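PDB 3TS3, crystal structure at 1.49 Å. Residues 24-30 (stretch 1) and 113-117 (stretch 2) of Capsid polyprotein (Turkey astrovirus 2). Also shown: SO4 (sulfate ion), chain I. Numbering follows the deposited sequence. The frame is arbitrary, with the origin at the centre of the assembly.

Stretch 1 24-30: ERVSTTE
Stretch 2 113-117: TEPAI

This is a small, mainly polar contact between two irregular segments of one chain, in which the carboxylate of E114 gathers an arginine and a threonine from stretch 1 while a sulfate ion accepts hydrogen bonds from the same arginine's NH1 and NH2.

The segments lie far apart in sequence, no two touching residues being closer than 86 positions, and bury 286 Å² in total. Stretch 1 is largely extended from E24 to S27 (R25 at phi/psi -71/139, V26 at -113/121, S27 at -66/146), then bends at T28 (-93/11) and T29 (-64/-41) before E30 extends again (-78/150). In stretch 2, E114 (-66/134), P115 (-60/-35), A116 (-63/-31) and I117 (-95/127) form a type I turn, closed by I117 N donating to E114 O at 3.1 Å. Proline suits the second position of such a turn because its ring fixes phi near -60°. The bend meets the turn with T28 CA 5.3 Å from A116 CA and T29 CA 5.2 Å from P115 CA, so the numbering runs in opposite order across these two pairs, although the backbones are not truly antiparallel.

The CA-to-CB bond of R25 points toward stretch 2, and the side chain is extended, chi1 to chi3 all t and chi4 -96°. E114 starts sideways, but its m, m rotamer (chi3 -9°) brings the carboxylate back to meet it. The salt bridge is bidentate: R25 NE donates to E114 OE2 and R25 NH2 to E114 OE1, each at 3.0 Å. Arginine suits the place because its positive guanidinium presents two N-H donors, from NE and NH2, to the two oxygens of the negative carboxylate.

T28, chi1 p and its CA-to-CB bond toward stretch 2, is buried and has the largest area covered by the other stretch of any residue here. Its OG1 donates to E114 OE1 at 2.7 Å and accepts from A116 N at 3.1 Å, so one hydroxyl serves both a carboxylate and a turn amide. The A116 CB lies 3.4 Å from T28 OG1, close beside the hydroxyl.

P115, its ring C-gamma exo, supplies much of the nonpolar surface: its CD lies 3.8 Å from R25 NH2, and its CG 3.1 Å from T29 OG1. T29, chi1 m, points its CA-to-CB bond away, yet its hydroxyl still reaches the ring. Within stretch 1, T29 N donates to S27 OG (S27 chi1 t) at 3.2 Å, a side-chain-to-backbone bond across the bend.

The sulfate, probably from the crystallisation liquor, accepts from R25 NH1 at O4 (2.9 Å), R25 NH2 at O2 (2.7 Å) and S27 OG at O3 (2.7 Å), with a weak bond from T29 OG1 to O3 (3.2 Å). A water O lies 2.8 Å from V26 O and 2.8 Å from E114 OE2, within hydrogen-bonding reach of both.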

# COMPACT_ATOMS: atom_id res chain seq x y z
N GLU C 24 6.12 -12.41 -19.86
CA GLU C 24 7.50 -12.79 -19.60
C GLU C 24 7.88 -12.74 -18.12
O GLU C 24 7.39 -11.91 -17.38
CB GLU C 24 8.45 -11.91 -20.41
CG GLU C 24 8.28 -12.08 -21.90
CD GLU C 24 8.69 -10.86 -22.69
OE1 GLU C 24 9.08 -9.86 -22.07
OE2 GLU C 24 8.62 -10.90 -23.93
N ARG C 25 8.79 -13.61 -17.72
CA ARG C 25 9.25 -13.64 -16.34
C ARG C 25 10.12 -12.43 -16.03
O ARG C 25 10.93 -12.02 -16.84
CB ARG C 25 10.07 -14.90 -16.06
CG ARG C 25 10.61 -14.98 -14.64
CD ARG C 25 11.33 -16.30 -14.37
NE ARG C 25 12.05 -16.23 -13.11
CZ ARG C 25 13.34 -15.94 -12.99
NH1 ARG C 25 14.07 -15.71 -14.07
NH2 ARG C 25 13.90 -15.87 -11.80
N VAL C 26 9.92 -11.87 -14.84
CA VAL C 26 10.78 -10.81 -14.34
C VAL C 26 11.50 -11.43 -13.16
O VAL C 26 10.88 -11.89 -12.23
CB VAL C 26 9.96 -9.58 -13.91
CG1 VAL C 26 10.86 -8.54 -13.25
CG2 VAL C 26 9.27 -8.98 -15.11
N SER C 27 12.82 -11.46 -13.20
CA SER C 27 13.57 -12.10 -12.13
C SER C 27 13.43 -11.39 -10.80
O SER C 27 13.35 -10.18 -10.75
CB SER C 27 15.05 -12.22 -12.48
OG SER C 27 15.76 -12.77 -11.39
N THR C 28 13.44 -12.17 -9.72
CA THR C 28 13.32 -11.65 -8.37
C THR C 28 14.66 -11.37 -7.70
O THR C 28 14.72 -11.13 -6.51
CB THR C 28 12.46 -12.56 -7.46
OG1 THR C 28 13.02 -13.87 -7.41
CG2 THR C 28 11.04 -12.63 -7.97
N THR C 29 15.74 -11.42 -8.47
CA THR C 29 17.06 -11.13 -7.93
C THR C 29 17.20 -9.70 -7.43
O THR C 29 17.81 -9.47 -6.40
CB THR C 29 18.17 -11.34 -8.96
OG1 THR C 29 18.16 -12.69 -9.40
CG2 THR C 29 19.51 -11.04 -8.32
N GLU C 30 16.66 -8.75 -8.18
CA GLU C 30 16.76 -7.34 -7.80
C GLU C 30 15.79 -6.92 -6.71
O GLU C 30 14.66 -7.39 -6.63
CB GLU C 30 16.51 -6.38 -8.97
CG GLU C 30 17.02 -6.76 -10.33
CD GLU C 30 16.22 -6.04 -11.41
OE1 GLU C 30 15.90 -4.84 -11.24
OE2 GLU C 30 15.87 -6.68 -12.43
N THR C 113 13.63 -21.97 -6.85
CA THR C 113 14.54 -21.49 -7.87
C THR C 113 14.54 -19.96 -7.99
O THR C 113 15.53 -19.37 -8.41
CB THR C 113 14.36 -22.20 -9.23
OG1 THR C 113 13.19 -21.72 -9.87
CG2 THR C 113 14.26 -23.69 -9.02
N GLU C 114 13.45 -19.30 -7.60
CA GLU C 114 13.43 -17.84 -7.61
C GLU C 114 14.42 -17.34 -6.57
O GLU C 114 14.41 -17.79 -5.43
CB GLU C 114 12.04 -17.30 -7.27
CG GLU C 114 11.03 -17.37 -8.38
CD GLU C 114 11.30 -16.38 -9.50
OE1 GLU C 114 12.18 -15.51 -9.36
OE2 GLU C 114 10.61 -16.49 -10.52
N PRO C 115 15.24 -16.37 -6.93
CA PRO C 115 16.27 -15.85 -6.02
C PRO C 115 15.66 -15.28 -4.74
O PRO C 115 16.24 -15.43 -3.68
CB PRO C 115 16.93 -14.76 -6.85
CG PRO C 115 16.81 -15.26 -8.25
CD PRO C 115 15.48 -15.93 -8.32
N ALA C 116 14.50 -14.66 -4.85
CA ALA C 116 13.84 -14.08 -3.68
C ALA C 116 13.45 -15.10 -2.62
O ALA C 116 13.42 -14.79 -1.44
CB ALA C 116 12.64 -13.24 -4.08
N ILE C 117 13.13 -16.31 -3.05
CA ILE C 117 12.58 -17.28 -2.13
C ILE C 117 13.62 -18.22 -1.56
O ILE C 117 14.36 -18.85 -2.28
CB ILE C 117 11.47 -18.13 -2.78
CG1 ILE C 117 10.44 -17.24 -3.48
CG2 ILE C 117 10.82 -19.05 -1.75
CD1 ILE C 117 9.44 -18.02 -4.29
S SO4 I . 17.55 -15.53 -12.58
O1 SO4 I . 18.76 -16.36 -12.58
O2 SO4 I . 16.60 -16.06 -11.62
O3 SO4 I . 17.93 -14.16 -12.22
O4 SO4 I . 16.97 -15.52 -13.92
O HOH W 1 9.39 -14.09 -11.31